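Local coordinates for RagB/SusD domain protein (Flavobacterium johnsoniae, PDB 5J90) that binds chitin as a SusD homolog and probably serves chitin capture at the outer membrane for a polysaccharide utilization locus, at residues I59-F70 and L263-M271; Q292-R301 and Y387-S397. All coordinates share one frame; numbering follows the deposited sequence.

Contact 1 (I59-F70 and L263-M271); sequences IWSGYMATPTGF and LDIRMSADM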
loop_
_atom_site.group_PDB
_atom_site.type_symbol
_atom_site.label_atom_id
_atom_site.label_comp_id
_atom_site.label_asym_id
_atom_site.label_seq_id
_atom_site.Cartn_x
_atom_site.Cartn_y
_atom_site.Cartn_z
ATOM N N ILE A 59 -1.348 -2.908 -23.949
ATOM C CA ILE A 59 -0.145 -2.124 -24.199
ATOM C C ILE A 59 0.718 -1.992 -22.934
ATOM O O ILE A 59 1.924 -2.210 -22.981
ATOM C CB ILE A 59 -0.510 -0.748 -24.791
ATOM C CG1 ILE A 59 -1.193 -0.946 -26.155
ATOM C CG2 ILE A 59 0.727 0.129 -24.901
ATOM C CD1 ILE A 59 -1.606 0.344 -26.838
ATOM N N TRP A 60 0.109 -1.656 -21.801
ATOM C CA TRP A 60 0.871 -1.497 -20.562
ATOM C C TRP A 60 1.582 -2.790 -20.155
ATOM O O TRP A 60 2.655 -2.749 -19.552
ATOM C CB TRP A 60 -0.040 -1.013 -19.439
ATOM C CG TRP A 60 -0.677 0.341 -19.689
ATOM C CD1 TRP A 60 -0.170 1.376 -20.432
ATOM C CD2 TRP A 60 -1.941 0.788 -19.188
ATOM N NE1 TRP A 60 -1.045 2.437 -20.420
ATOM C CE2 TRP A 60 -2.142 2.099 -19.670
ATOM C CE3 TRP A 60 -2.923 0.207 -18.378
ATOM C CZ2 TRP A 60 -3.282 2.842 -19.354
ATOM C CZ3 TRP A 60 -4.057 0.945 -18.071
ATOM C CH2 TRP A 60 -4.226 2.246 -18.559
ATOM N N SER A 61 0.981 -3.935 -20.488
ATOM C CA SER A 61 1.549 -5.251 -20.186
ATOM C C SER A 61 2.857 -5.521 -20.915
ATOM O O SER A 61 3.561 -6.469 -20.583
ATOM C CB SER A 61 0.567 -6.344 -20.606
ATOM O OG SER A 61 0.367 -6.304 -22.021
ATOM N N GLY A 62 3.144 -4.738 -21.951
ATOM C CA GLY A 62 4.263 -5.037 -22.827
ATOM C C GLY A 62 3.963 -5.999 -23.964
ATOM O O GLY A 62 4.876 -6.374 -24.706
ATOM N N TYR A 63 2.709 -6.405 -24.129
ATOM C CA TYR A 63 2.359 -7.344 -25.195
ATOM C C TYR A 63 2.301 -6.706 -26.587
ATOM O O TYR A 63 2.717 -7.322 -27.568
ATOM C CB TYR A 63 1.002 -7.964 -24.910
ATOM C CG TYR A 63 1.005 -9.141 -23.951
ATOM C CD1 TYR A 63 2.186 -9.625 -23.374
ATOM C CD2 TYR A 63 -0.183 -9.782 -23.635
ATOM C CE1 TYR A 63 2.162 -10.731 -22.506
ATOM C CE2 TYR A 63 -0.215 -10.876 -22.784
ATOM C CZ TYR A 63 0.959 -11.348 -22.220
ATOM O OH TYR A 63 0.904 -12.441 -21.379
ATOM N N MET A 64 1.749 -5.500 -26.668
ATOM C CA MET A 64 1.429 -4.870 -27.954
ATOM C C MET A 64 1.678 -3.380 -27.872
ATOM O O MET A 64 1.790 -2.819 -26.775
ATOM C CB MET A 64 -0.034 -5.149 -28.319
ATOM C CG MET A 64 -0.326 -6.628 -28.541
ATOM S SD MET A 64 -2.058 -7.051 -28.823
ATOM C CE MET A 64 -2.462 -7.854 -27.260
ATOM N N ALA A 65 1.770 -2.725 -29.030
ATOM C CA ALA A 65 1.994 -1.279 -29.071
ATOM C C ALA A 65 1.323 -0.689 -30.293
ATOM O O ALA A 65 1.209 -1.353 -31.329
ATOM C CB ALA A 65 3.481 -0.968 -29.092
ATOM N N THR A 66 0.860 0.549 -30.172
ATOM C CA THR A 66 0.211 1.203 -31.303
ATOM C C THR A 66 1.183 2.059 -32.127
ATOM O O THR A 66 2.069 2.713 -31.575
ATOM C CB THR A 66 -0.985 2.065 -30.857
ATOM O OG1 THR A 66 -1.664 2.559 -32.024
ATOM C CG2 THR A 66 -0.519 3.249 -30.018
ATOM N N PRO A 67 1.027 2.039 -33.465
ATOM C CA PRO A 67 1.789 2.951 -34.328
ATOM C C PRO A 67 1.081 4.289 -34.499
ATOM O O PRO A 67 1.613 5.179 -35.168
ATOM C CB PRO A 67 1.785 2.221 -35.668
ATOM C CG PRO A 67 0.445 1.548 -35.695
ATOM C CD PRO A 67 0.210 1.095 -34.248
ATOM N N THR A 68 -0.100 4.431 -33.906
ATOM C CA THR A 68 -0.965 5.580 -34.165
ATOM C C THR A 68 -0.873 6.629 -33.064
ATOM O O THR A 68 -0.966 6.309 -31.876
ATOM C CB THR A 68 -2.424 5.129 -34.301
ATOM O OG1 THR A 68 -2.503 4.055 -35.251
ATOM C CG2 THR A 68 -3.313 6.289 -34.745
ATOM N N GLY A 69 -0.694 7.885 -33.461
ATOM C CA GLY A 69 -0.591 8.980 -32.511
ATOM C C GLY A 69 -1.936 9.560 -32.120
ATOM O O GLY A 69 -2.203 10.742 -32.344
ATOM N N PHE A 70 -2.792 8.730 -31.527
ATOM C CA PHE A 70 -4.124 9.165 -31.121
ATOM C C PHE A 70 -4.065 10.415 -30.257
ATOM O O PHE A 70 -3.217 10.515 -29.371
ATOM C CB PHE A 70 -4.813 8.079 -30.295
ATOM C CG PHE A 70 -5.014 6.781 -31.017
ATOM C CD1 PHE A 70 -4.238 5.672 -30.703
ATOM C CD2 PHE A 70 -6.002 6.648 -31.980
ATOM C CE1 PHE A 70 -4.438 4.463 -31.349
ATOM C CE2 PHE A 70 -6.201 5.441 -32.628
ATOM C CZ PHE A 70 -5.416 4.350 -32.309
ATOM N N LEU A 263 -4.539 -1.587 -38.784
ATOM C CA LEU A 263 -3.131 -1.332 -38.476
ATOM C C LEU A 263 -2.967 -0.445 -37.235
ATOM O O LEU A 263 -2.033 0.354 -37.152
ATOM C CB LEU A 263 -2.420 -0.694 -39.673
ATOM C CG LEU A 263 -2.523 -1.423 -41.017
ATOM C CD1 LEU A 263 -1.748 -0.652 -42.084
ATOM C CD2 LEU A 263 -2.028 -2.860 -40.926
ATOM N N ASP A 264 -3.872 -0.601 -36.270
ATOM C CA ASP A 264 -3.860 0.237 -35.072
ATOM C C ASP A 264 -3.122 -0.408 -33.899
ATOM O O ASP A 264 -2.957 0.210 -32.841
ATOM C CB ASP A 264 -5.282 0.571 -34.638
ATOM C CG ASP A 264 -5.787 1.874 -35.221
ATOM O OD1 ASP A 264 -4.981 2.651 -35.793
ATOM O OD2 ASP A 264 -7.003 2.120 -35.080
ATOM N N ILE A 265 -2.694 -1.650 -34.072
ATOM C CA ILE A 265 -1.904 -2.323 -33.038
ATOM C C ILE A 265 -0.885 -3.238 -33.711
ATOM O O ILE A 265 -1.163 -3.833 -34.773
ATOM C CB ILE A 265 -2.800 -3.077 -32.001
ATOM C CG1 ILE A 265 -2.045 -3.331 -30.683
ATOM C CG2 ILE A 265 -3.357 -4.377 -32.565
ATOM C CD1 ILE A 265 -1.844 -2.071 -29.857
ATOM N N ARG A 266 0.297 -3.319 -33.106
ATOM C CA ARG A 266 1.423 -4.070 -33.652
ATOM C C ARG A 266 2.130 -4.850 -32.543
ATOM O O ARG A 266 1.871 -4.639 -31.349
ATOM C CB ARG A 266 2.449 -3.116 -34.282
ATOM C CG ARG A 266 1.940 -2.182 -35.391
ATOM C CD ARG A 266 1.871 -2.851 -36.766
ATOM N NE ARG A 266 0.655 -3.633 -36.922
ATOM C CZ ARG A 266 0.264 -4.217 -38.053
ATOM N NH1 ARG A 266 0.995 -4.099 -39.160
ATOM N NH2 ARG A 266 -0.861 -4.909 -38.080
ATOM N N MET A 267 3.022 -5.754 -32.933
ATOM C CA MET A 267 3.987 -6.338 -32.013
ATOM C C MET A 267 4.679 -5.232 -31.212
ATOM O O MET A 267 4.963 -4.155 -31.745
ATOM C CB MET A 267 5.031 -7.106 -32.820
ATOM C CG MET A 267 6.075 -7.837 -31.993
ATOM S SD MET A 267 7.313 -8.544 -33.105
ATOM C CE MET A 267 8.121 -9.703 -32.007
ATOM N N SER A 268 4.948 -5.486 -29.932
ATOM C CA SER A 268 5.637 -4.508 -29.089
ATOM C C SER A 268 7.152 -4.686 -29.089
ATOM O O SER A 268 7.671 -5.752 -29.419
ATOM C CB SER A 268 5.162 -4.643 -27.644
ATOM O OG SER A 268 5.637 -5.865 -27.117
ATOM N N ALA A 269 7.857 -3.639 -28.669
ATOM C CA ALA A 269 9.301 -3.723 -28.482
ATOM C C ALA A 269 9.698 -4.724 -27.398
ATOM O O ALA A 269 10.706 -5.406 -27.534
ATOM C CB ALA A 269 9.876 -2.352 -28.172
ATOM N N ASP A 270 8.917 -4.827 -26.325
ATOM C CA ASP A 270 9.237 -5.817 -25.291
ATOM C C ASP A 270 9.135 -7.244 -25.828
ATOM O O ASP A 270 9.979 -8.094 -25.526
ATOM C CB ASP A 270 8.323 -5.666 -24.067
ATOM C CG ASP A 270 8.613 -4.416 -23.263
ATOM O OD1 ASP A 270 9.762 -4.238 -22.800
ATOM O OD2 ASP A 270 7.678 -3.612 -23.090
ATOM N N MET A 271 8.089 -7.513 -26.609
ATOM C CA MET A 271 7.938 -8.830 -27.207
ATOM C C MET A 271 9.090 -9.127 -28.172
ATOM O O MET A 271 9.598 -10.245 -28.189
ATOM C CB MET A 271 6.579 -8.968 -27.895
ATOM C CG MET A 271 5.474 -9.440 -26.964
ATOM S SD MET A 271 5.673 -11.199 -26.678
ATOM C CE MET A 271 4.482 -11.466 -25.364
#

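Contact 2 (Q292-R301 and Y387-S397); sequences QFPNEYKGVR and YVDPNFPENNS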
loop_
_atom_site.group_PDB
_atom_site.type_symbol
_atom_site.label_atom_id
_atom_site.label_comp_id
_atom_site.label_asym_id
_atom_site.label_seq_id
_atom_site.Cartn_x
_atom_site.Cartn_y
_atom_site.Cartn_z
ATOM N N GLN A 292 7.372 -3.850 -43.749
ATOM C CA GLN A 292 8.463 -2.900 -43.976
ATOM C C GLN A 292 9.821 -3.583 -43.983
ATOM O O GLN A 292 10.723 -3.200 -44.736
ATOM C CB GLN A 292 8.445 -1.811 -42.905
ATOM C CG GLN A 292 9.487 -0.716 -43.101
ATOM C CD GLN A 292 9.375 0.382 -42.059
ATOM O OE1 GLN A 292 8.361 0.496 -41.369
ATOM N NE2 GLN A 292 10.422 1.189 -41.932
ATOM N N PHE A 293 9.959 -4.591 -43.130
ATOM C CA PHE A 293 11.199 -5.337 -42.982
ATOM C C PHE A 293 10.917 -6.802 -43.287
ATOM O O PHE A 293 10.735 -7.607 -42.373
ATOM C CB PHE A 293 11.735 -5.180 -41.555
ATOM C CG PHE A 293 11.927 -3.748 -41.133
ATOM C CD1 PHE A 293 13.032 -3.029 -41.560
ATOM C CD2 PHE A 293 11.005 -3.118 -40.308
ATOM C CE1 PHE A 293 13.210 -1.715 -41.177
ATOM C CE2 PHE A 293 11.180 -1.803 -39.922
ATOM C CZ PHE A 293 12.283 -1.100 -40.354
ATOM N N PRO A 294 10.857 -7.154 -44.581
ATOM C CA PRO A 294 10.417 -8.487 -45.004
ATOM C C PRO A 294 11.093 -9.637 -44.263
ATOM O O PRO A 294 12.315 -9.647 -44.086
ATOM C CB PRO A 294 10.787 -8.517 -46.492
ATOM C CG PRO A 294 10.689 -7.095 -46.911
ATOM C CD PRO A 294 11.172 -6.288 -45.733
ATOM N N ASN A 295 10.273 -10.587 -43.823
ATOM C CA ASN A 295 10.734 -11.797 -43.143
ATOM C C ASN A 295 11.333 -11.569 -41.755
ATOM O O ASN A 295 11.937 -12.470 -41.186
ATOM C CB ASN A 295 11.708 -12.582 -44.026
ATOM C CG ASN A 295 11.134 -12.877 -45.397
ATOM O OD1 ASN A 295 11.715 -12.507 -46.419
ATOM N ND2 ASN A 295 9.981 -13.536 -45.427
ATOM N N GLU A 296 11.162 -10.365 -41.219
ATOM C CA GLU A 296 11.640 -10.051 -39.875
ATOM C C GLU A 296 10.482 -9.777 -38.922
ATOM O O GLU A 296 9.427 -9.289 -39.330
ATOM C CB GLU A 296 12.570 -8.835 -39.894
ATOM C CG GLU A 296 13.877 -9.043 -40.647
ATOM C CD GLU A 296 14.811 -7.846 -40.529
ATOM O OE1 GLU A 296 14.960 -7.312 -39.408
ATOM O OE2 GLU A 296 15.391 -7.432 -41.557
ATOM N N TYR A 297 10.692 -10.113 -37.653
ATOM C CA TYR A 297 9.760 -9.745 -36.588
ATOM C C TYR A 297 10.220 -8.446 -35.955
ATOM O O TYR A 297 11.275 -8.400 -35.322
ATOM C CB TYR A 297 9.676 -10.862 -35.540
ATOM C CG TYR A 297 9.135 -12.138 -36.132
ATOM C CD1 TYR A 297 7.771 -12.303 -36.341
ATOM C CD2 TYR A 297 9.989 -13.164 -36.523
ATOM C CE1 TYR A 297 7.265 -13.462 -36.902
ATOM C CE2 TYR A 297 9.492 -14.327 -37.091
ATOM C CZ TYR A 297 8.132 -14.470 -37.279
ATOM O OH TYR A 297 7.620 -15.617 -37.843
ATOM N N LYS A 298 9.441 -7.384 -36.144
ATOM C CA LYS A 298 9.814 -6.068 -35.637
ATOM C C LYS A 298 8.697 -5.458 -34.806
ATOM O O LYS A 298 7.552 -5.374 -35.254
ATOM C CB LYS A 298 10.184 -5.115 -36.781
ATOM C CG LYS A 298 11.516 -5.434 -37.461
ATOM C CD LYS A 298 12.683 -5.389 -36.478
ATOM C CE LYS A 298 12.827 -4.029 -35.816
ATOM N NZ LYS A 298 13.903 -4.036 -34.780
ATOM N N GLY A 299 9.044 -5.032 -33.595
ATOM C CA GLY A 299 8.066 -4.479 -32.679
ATOM C C GLY A 299 8.187 -2.977 -32.546
ATOM O O GLY A 299 9.210 -2.380 -32.913
ATOM N N VAL A 300 7.135 -2.373 -32.006
ATOM C CA VAL A 300 7.029 -0.934 -31.842
ATOM C C VAL A 300 7.161 -0.573 -30.356
ATOM O O VAL A 300 6.579 -1.241 -29.488
ATOM C CB VAL A 300 5.683 -0.438 -32.387
ATOM C CG1 VAL A 300 5.554 1.065 -32.217
ATOM C CG2 VAL A 300 5.536 -0.840 -33.855
ATOM N N ARG A 301 7.928 0.474 -30.066
ATOM C CA ARG A 301 8.123 0.943 -28.697
ATOM C C ARG A 301 6.874 1.682 -28.221
ATOM O O ARG A 301 6.269 2.446 -28.971
ATOM C CB ARG A 301 9.337 1.877 -28.648
ATOM C CG ARG A 301 9.681 2.400 -27.269
ATOM C CD ARG A 301 10.743 1.561 -26.620
ATOM N NE ARG A 301 11.050 2.051 -25.280
ATOM C CZ ARG A 301 12.201 2.607 -24.913
ATOM N NH1 ARG A 301 13.197 2.755 -25.784
ATOM N NH2 ARG A 301 12.361 3.006 -23.658
ATOM N N TYR A 387 16.903 -3.599 -28.421
ATOM C CA TYR A 387 15.820 -3.146 -29.275
ATOM C C TYR A 387 16.246 -1.959 -30.146
ATOM O O TYR A 387 16.781 -0.969 -29.645
ATOM C CB TYR A 387 14.559 -2.770 -28.470
ATOM C CG TYR A 387 13.542 -2.167 -29.398
ATOM C CD1 TYR A 387 12.835 -2.971 -30.287
ATOM C CD2 TYR A 387 13.346 -0.793 -29.460
ATOM C CE1 TYR A 387 11.942 -2.432 -31.185
ATOM C CE2 TYR A 387 12.447 -0.240 -30.360
ATOM C CZ TYR A 387 11.749 -1.071 -31.221
ATOM O OH TYR A 387 10.856 -0.549 -32.123
ATOM N N VAL A 388 15.976 -2.064 -31.446
ATOM C CA VAL A 388 16.280 -1.000 -32.396
ATOM C C VAL A 388 15.058 -0.612 -33.221
ATOM O O VAL A 388 14.374 -1.468 -33.781
ATOM C CB VAL A 388 17.407 -1.429 -33.366
ATOM C CG1 VAL A 388 17.610 -0.382 -34.463
ATOM C CG2 VAL A 388 18.697 -1.675 -32.611
ATOM N N ASP A 389 14.795 0.689 -33.279
ATOM C CA ASP A 389 13.817 1.269 -34.192
ATOM C C ASP A 389 14.648 1.898 -35.312
ATOM O O ASP A 389 15.142 3.014 -35.157
ATOM C CB ASP A 389 12.996 2.342 -33.464
ATOM C CG ASP A 389 11.850 2.882 -34.298
ATOM O OD1 ASP A 389 11.842 2.655 -35.526
ATOM O OD2 ASP A 389 10.958 3.551 -33.729
ATOM N N PRO A 390 14.812 1.175 -36.435
ATOM C CA PRO A 390 15.830 1.511 -37.444
ATOM C C PRO A 390 15.855 2.982 -37.876
ATOM O O PRO A 390 16.929 3.589 -37.881
ATOM C CB PRO A 390 15.464 0.600 -38.616
ATOM C CG PRO A 390 14.826 -0.588 -37.968
ATOM C CD PRO A 390 14.025 -0.007 -36.829
ATOM N N ASN A 391 14.702 3.553 -38.206
ATOM C CA ASN A 391 14.658 4.940 -38.665
ATOM C C ASN A 391 14.466 5.978 -37.561
ATOM O O ASN A 391 14.442 7.183 -37.830
ATOM C CB ASN A 391 13.592 5.113 -39.748
ATOM C CG ASN A 391 13.893 4.301 -40.989
ATOM O OD1 ASN A 391 15.053 4.053 -41.312
ATOM N ND2 ASN A 391 12.849 3.873 -41.685
ATOM N N PHE A 392 14.327 5.512 -36.322
ATOM C CA PHE A 392 14.151 6.406 -35.182
ATOM C C PHE A 392 14.928 5.894 -33.974
ATOM O O PHE A 392 14.340 5.394 -33.010
ATOM C CB PHE A 392 12.664 6.555 -34.844
ATOM C CG PHE A 392 11.829 7.015 -36.004
ATOM C CD1 PHE A 392 11.695 8.365 -36.284
ATOM C CD2 PHE A 392 11.195 6.096 -36.827
ATOM C CE1 PHE A 392 10.934 8.793 -37.359
ATOM C CE2 PHE A 392 10.433 6.518 -37.904
ATOM C CZ PHE A 392 10.304 7.870 -38.170
ATOM N N PRO A 393 16.260 6.010 -34.022
ATOM C CA PRO A 393 17.137 5.437 -32.994
ATOM C C PRO A 393 16.909 6.012 -31.596
ATOM O O PRO A 393 17.352 5.399 -30.625
ATOM C CB PRO A 393 18.550 5.766 -33.503
ATOM C CG PRO A 393 18.365 6.879 -34.490
ATOM C CD PRO A 393 17.024 6.649 -35.112
ATOM N N GLU A 394 16.228 7.150 -31.493
ATOM C CA GLU A 394 15.894 7.698 -30.185
ATOM C C GLU A 394 15.004 6.732 -29.402
ATOM O O GLU A 394 14.878 6.850 -28.187
ATOM C CB GLU A 394 15.224 9.074 -30.305
ATOM C CG GLU A 394 13.869 9.084 -31.016
ATOM C CD GLU A 394 13.970 9.400 -32.502
ATOM O OE1 GLU A 394 14.988 9.032 -33.133
ATOM O OE2 GLU A 394 13.026 10.020 -33.039
ATOM N N ASN A 395 14.409 5.768 -30.102
ATOM C CA ASN A 395 13.542 4.777 -29.463
ATOM C C ASN A 395 14.258 3.485 -29.087
ATOM O O ASN A 395 13.631 2.553 -28.581
ATOM C CB ASN A 395 12.345 4.464 -30.359
ATOM C CG ASN A 395 11.456 5.670 -30.578
ATOM O OD1 ASN A 395 11.364 6.552 -29.721
ATOM N ND2 ASN A 395 10.787 5.712 -31.726
ATOM N N ASN A 396 15.565 3.428 -29.337
ATOM C CA ASN A 396 16.355 2.228 -29.058
ATOM C C ASN A 396 16.522 1.967 -27.567
ATOM O O ASN A 396 16.398 2.880 -26.747
ATOM C CB ASN A 396 17.752 2.335 -29.681
ATOM C CG ASN A 396 17.731 2.312 -31.194
ATOM O OD1 ASN A 396 16.670 2.276 -31.817
ATOM N ND2 ASN A 396 18.915 2.353 -31.797
ATOM N N SER A 397 16.820 0.718 -27.219
ATOM C CA SER A 397 17.176 0.394 -25.843
ATOM C C SER A 397 18.025 -0.863 -25.722
ATOM O O SER A 397 17.822 -1.829 -26.456
ATOM C CB SER A 397 15.918 0.210 -24.993
ATOM O OG SER A 397 16.269 -0.026 -23.638
HETATM O O HOH W 1 10.080 3.529 -39.950
HETATM O O HOH W 2 12.742 1.207 -43.493
HETATM O O HOH W 3 9.487 1.791 -32.023
HETATM O O HOH W 4 15.353 5.218 -26.063
#

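Contact 1 (I59-F70 and L263-M271)
Ser268 OG ties the exit of one helix to the start of another: it donates to Gly62 O, at 2.6 Å, and as the N-cap of helix 269-277 accepts from Met271 N. The hydroxyl reaches Gly62 O from above the carbonyl plane. Gly62, just beyond helix 57-60, has positive phi, where a side chain would be jammed against the preceding carbonyl. Next door, Ala65 and Arg266 form an antiparallel hydrogen-bonded pair, with Arg266 N 2.8 Å from Ala65 O. Thr66 OG1 lies opposite its own backbone N (chi1 -174°), which brings it 2.8 Å from Asp264 O, to which it donates; it also accepts from Thr68 N in an ST turn. A valine here would probably rob Thr68 N of that acceptor and Asp264 O of this donor, freeing the turn to shift. Thr68 OG1 donates to Asp264 OD1 at 2.9 Å, on the anti side and tilted out of the carboxylate plane; Lys309 pairs with the same oxygen. Pro67 CG sits 3.1 Å from Leu263 O, a buried carbonyl without a hydrogen-bonding partner. Ile265 CG1 packs on Met64 CB at 3.6 Å, and the Ile265 side chain also touches Ile258 of helix 255-261, while Tyr63 lies against Ala435 of helix 432-442 and bonds through OH to Trp425 O of helix 413-428.

Contact 2 (Q292-R301 and Y387-S397)
Tyr387 OH donates to Gly299 O at 2.6 Å and accepts from a water that also takes the backbone N-H of Arg301, so both sides of the contact meet at one hydroxyl. The same water donates its other hydrogen to Asp389 OD2, with 2.9 Å between the water oxygen and OD2. With CG anti to its backbone N (chi1 174°), the Tyr387 ring reaches across to the 292-301 chain and offers its edge to Gly299 O; Arg301 CB approaches the ring obliquely. Asp389 is placed in turn by Asn395, whose ND2 lies 3.0 Å from Asp389 OD2, and His312 bonds to that oxygen too. Lys298 brings NZ to Val388 O at 2.8 Å, in the carbonyl plane, and keeps a salt bridge to Glu272. Arg301 bends at chi2 (96°) and sets NH1 2.8 Å from Asn395 O. That oxygen lies close to the guanidinium plane, yet NH1 stands well above the carbonyl plane, 64° out of it; a second bond, to Asn396 O, is weak. The NH2 of the same guanidinium turns to Pro449 O. Farther out, Phe293 CZ rests on Pro390 CG at 3.5 Å, and two waters each accept from both Gln292 NE2 and Asn391 ND2. Both cationic side chains thus bond across the contact to backbone carbonyls, not carboxylates, so the placing of Lys298 and Arg301 is likely to follow the backbone path of 387-397, while Tyr387 and Asp389 add side-chain and water-mediated bonds.

How the contacts relate
Contact 1 closes before contact 2 opens along the chain, and their centres lie about 12 Å apart on the same side of the molecule. Contact 1 is the deeper, about 16 Å from the chain centre against about 26 Å for contact 2. They join directly at 263-271: Val300 N lies 2.8 Å from Met267 O and Val300 O lies 2.8 Å from Ala269 N, both probable hydrogen bonds, while Ala269 CB packs against Tyr387 CE1. Helix 269-277 starts in contact 1 and borders contact 2 through Ala269, so the short, weakly bonded pairing of 64-65 with 266-267 is linked through 292-301 to the outlying 387-397 loop, all within the SusD-like family region.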